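Local structure of magnesium and cobalt efflux protein CorC (Neisseria meningitidis, 2PLI) at residues 18-24 with 83-89. The protein probably takes part in magnesium and cobalt transport, the chain described being its C-terminal transporter-associated domain. Numbering follows the deposited sequence.
Sequences ERWRIHA and HTLMATR
Glu18 and Arg89 are joined through a water where the pairing of strands 19-23 and 83-89 runs out: it accepts a hydrogen bond from Arg89 N (2.8 Å from the water oxygen) and donates to Glu18 O and, at longer range, to Glu18 OE1. The Glu18 chain, bent at chi2 (-66°), curls back to reach it. Glu18 OE1 lies at the edge of the Arg89 guanidinium but 4.4 Å from Arg89 NE, beyond a salt bridge; Arg89 NH2 bonds instead to Phe35 O and to Ser17 OG of the second subunit. Further along, the antiparallel strands are joined by two reciprocal pairs of nearly straight bonds. Trp20 N and O engage Ala87 O and N, and Ile22 does the same with Leu85, Ile22 N lying 2.7 Å from Leu85 O. Ala24 N closes the far end on His83 O, approaching from above the carbonyl plane. In the antiparallel sheet of the transporter-associated domain, 83-89 lies on the middle strand, between 19-23 and 70-77; His83 and Thr84 both face Arg76 of the latter, forming a classic beta bulge. Trp20, Ile22, Leu85 and Ala87 share an apolar face that packs against helices 28-35 and 47-55. On it Ile22 CD1 meets Ala87 CB at 3.9 Å, while the Trp20 ring sets CE3 3.3 Å from Ala87 O and meets Phe34 and Phe35 edge-to-face. Arg19, Arg21, Met86 and the threonines occupy the other face. Met86, a selenomethionine, has CG anti to its own N (chi1 -174°); a bend at chi2 sets SE 3.4 Å from Trp20 O, and another at chi3 carries CE above one face of the Arg19 guanidinium, offset toward its rim. Thr88 CG2 sits at that group's edge, alongside Arg19 CG at 3.5 Å. Toward His23, a zinc ligand of this protein though without zinc in this chain, Arg21 CG rests on Thr84 CG2, 3.4 Å away.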
loop_
_atom_site.group_PDB
_atom_site.type_symbol
_atom_site.label_atom_id
_atom_site.label_comp_id
_atom_site.label_asym_id
_atom_site.label_seq_id
_atom_site.Cartn_x
_atom_site.Cartn_y
_atom_site.Cartn_z
ATOM N N GLU A 18 17.231 1.997 5.627
ATOM C CA GLU A 18 17.598 2.554 4.326
ATOM C C GLU A 18 17.820 1.563 3.166
ATOM O O GLU A 18 18.517 1.868 2.204
ATOM C CB GLU A 18 18.778 3.510 4.456
ATOM C CG GLU A 18 18.431 4.822 5.189
ATOM C CD GLU A 18 17.437 5.708 4.402
ATOM O OE1 GLU A 18 17.738 6.093 3.217
ATOM O OE2 GLU A 18 16.337 5.982 4.966
ATOM N N ARG A 19 17.151 0.427 3.221
ATOM C CA ARG A 19 17.273 -0.570 2.161
ATOM C C ARG A 19 15.957 -1.302 2.055
ATOM O O ARG A 19 15.365 -1.651 3.059
ATOM C CB ARG A 19 18.376 -1.542 2.533
ATOM C CG ARG A 19 18.918 -2.286 1.401
ATOM C CD ARG A 19 20.423 -2.474 1.673
ATOM N NE ARG A 19 20.917 -3.497 0.814
ATOM C CZ ARG A 19 21.003 -4.775 1.132
ATOM N NH1 ARG A 19 20.727 -5.228 2.350
ATOM N NH2 ARG A 19 21.428 -5.574 0.211
ATOM N N TRP A 20 15.511 -1.512 0.823
ATOM C CA TRP A 20 14.199 -2.047 0.566
ATOM C C TRP A 20 14.204 -3.198 -0.424
ATOM O O TRP A 20 14.811 -3.098 -1.497
ATOM C CB TRP A 20 13.291 -0.934 0.004
ATOM C CG TRP A 20 13.251 0.250 0.881
ATOM C CD1 TRP A 20 12.408 0.452 1.923
ATOM C CD2 TRP A 20 14.107 1.399 0.830
ATOM N NE1 TRP A 20 12.688 1.645 2.547
ATOM C CE2 TRP A 20 13.745 2.235 1.909
ATOM C CE3 TRP A 20 15.155 1.807 -0.003
ATOM C CZ2 TRP A 20 14.380 3.448 2.159
ATOM C CZ3 TRP A 20 15.810 3.030 0.275
ATOM C CH2 TRP A 20 15.406 3.822 1.332
ATOM N N ARG A 21 13.482 -4.263 -0.102
ATOM C CA ARG A 21 13.289 -5.334 -1.053
ATOM C C ARG A 21 11.956 -5.094 -1.728
ATOM O O ARG A 21 10.935 -4.924 -1.026
ATOM C CB ARG A 21 13.289 -6.690 -0.359
ATOM C CG ARG A 21 13.232 -7.818 -1.399
ATOM C CD ARG A 21 13.192 -9.203 -0.738
ATOM N NE ARG A 21 14.316 -9.448 0.134
ATOM C CZ ARG A 21 14.244 -9.527 1.466
ATOM N NH1 ARG A 21 13.079 -9.377 2.115
ATOM N NH2 ARG A 21 15.344 -9.747 2.160
ATOM N N ILE A 22 11.955 -5.043 -3.059
ATOM C CA ILE A 22 10.759 -4.596 -3.781
ATOM C C ILE A 22 10.285 -5.649 -4.796
ATOM O O ILE A 22 11.059 -6.106 -5.639
ATOM C CB ILE A 22 11.063 -3.264 -4.548
ATOM C CG1 ILE A 22 11.542 -2.176 -3.585
ATOM C CG2 ILE A 22 9.825 -2.768 -5.322
ATOM C CD1 ILE A 22 11.863 -0.828 -4.233
ATOM N N HIS A 23 9.005 -5.999 -4.711
ATOM C CA HIS A 23 8.371 -6.872 -5.687
ATOM C C HIS A 23 8.386 -6.144 -7.009
ATOM O O HIS A 23 7.944 -5.014 -7.112
ATOM C CB HIS A 23 6.923 -7.184 -5.314
ATOM C CG HIS A 23 6.775 -8.078 -4.131
ATOM N ND1 HIS A 23 5.594 -8.733 -3.844
ATOM C CD2 HIS A 23 7.635 -8.401 -3.138
ATOM C CE1 HIS A 23 5.744 -9.430 -2.732
ATOM N NE2 HIS A 23 6.970 -9.251 -2.291
ATOM N N ALA A 24 8.853 -6.819 -8.048
ATOM C CA ALA A 24 8.904 -6.183 -9.356
ATOM C C ALA A 24 7.564 -5.710 -9.918
ATOM O O ALA A 24 7.535 -4.813 -10.778
ATOM C CB ALA A 24 9.589 -7.109 -10.364
ATOM N N HIS A 83 11.625 -10.687 -10.925
ATOM C CA HIS A 83 10.749 -10.852 -9.796
ATOM C C HIS A 83 10.964 -9.898 -8.608
ATOM O O HIS A 83 9.999 -9.455 -7.979
ATOM C CB HIS A 83 10.819 -12.295 -9.339
ATOM C CG HIS A 83 10.213 -13.263 -10.307
ATOM N ND1 HIS A 83 8.858 -13.325 -10.516
ATOM C CD2 HIS A 83 10.753 -14.255 -11.055
ATOM C CE1 HIS A 83 8.583 -14.289 -11.381
ATOM N NE2 HIS A 83 9.717 -14.867 -11.708
ATOM N N THR A 84 12.213 -9.642 -8.239
ATOM C CA THR A 84 12.531 -8.872 -7.039
ATOM C C THR A 84 13.735 -7.999 -7.251
ATOM O O THR A 84 14.720 -8.403 -7.889
ATOM C CB THR A 84 12.831 -9.840 -5.863
ATOM O OG1 THR A 84 11.796 -10.867 -5.856
ATOM C CG2 THR A 84 12.844 -9.096 -4.541
ATOM N N LEU A 85 13.660 -6.828 -6.639
ATOM C CA LEU A 85 14.740 -5.831 -6.662
ATOM C C LEU A 85 15.137 -5.490 -5.222
ATOM O O LEU A 85 14.328 -5.593 -4.317
ATOM C CB LEU A 85 14.235 -4.555 -7.327
ATOM C CG LEU A 85 13.782 -4.689 -8.788
ATOM C CD1 LEU A 85 12.947 -3.539 -9.180
ATOM C CD2 LEU A 85 15.041 -4.853 -9.690
HETATM N N MSE A 86 16.386 -5.081 -5.039
HETATM C CA MSE A 86 16.856 -4.439 -3.796
HETATM C C MSE A 86 17.228 -3.025 -4.140
HETATM O O MSE A 86 18.032 -2.794 -5.062
HETATM C CB MSE A 86 18.067 -5.179 -3.242
HETATM C CG MSE A 86 18.550 -4.686 -1.897
HETATM SE SE MSE A 86 17.275 -5.143 -0.476
HETATM C CE MSE A 86 17.849 -6.906 0.009
ATOM N N ALA A 87 16.661 -2.078 -3.406
ATOM C CA ALA A 87 16.887 -0.653 -3.687
ATOM C C ALA A 87 17.565 0.023 -2.529
ATOM O O ALA A 87 17.330 -0.328 -1.351
ATOM C CB ALA A 87 15.605 0.040 -3.963
ATOM N N THR A 88 18.410 1.007 -2.860
ATOM C CA THR A 88 18.995 1.894 -1.858
ATOM C C THR A 88 19.057 3.263 -2.508
ATOM O O THR A 88 18.992 3.388 -3.742
ATOM C CB THR A 88 20.385 1.446 -1.422
ATOM O OG1 THR A 88 21.236 1.338 -2.562
ATOM C CG2 THR A 88 20.313 0.124 -0.715
ATOM N N ARG A 89 19.172 4.296 -1.668
ATOM C CA ARG A 89 19.333 5.673 -2.146
ATOM C C ARG A 89 20.762 5.944 -2.628
ATOM O O ARG A 89 21.735 5.593 -1.958
ATOM C CB ARG A 89 18.942 6.670 -1.036
ATOM C CG ARG A 89 17.420 6.758 -0.816
ATOM C CD ARG A 89 16.975 8.016 -0.038
ATOM N NE ARG A 89 15.500 8.128 0.074
ATOM C CZ ARG A 89 14.657 8.499 -0.900
ATOM N NH1 ARG A 89 15.091 8.783 -2.115
ATOM N NH2 ARG A 89 13.346 8.586 -0.663
HETATM O O HOH W 1 19.332 4.200 1.121
#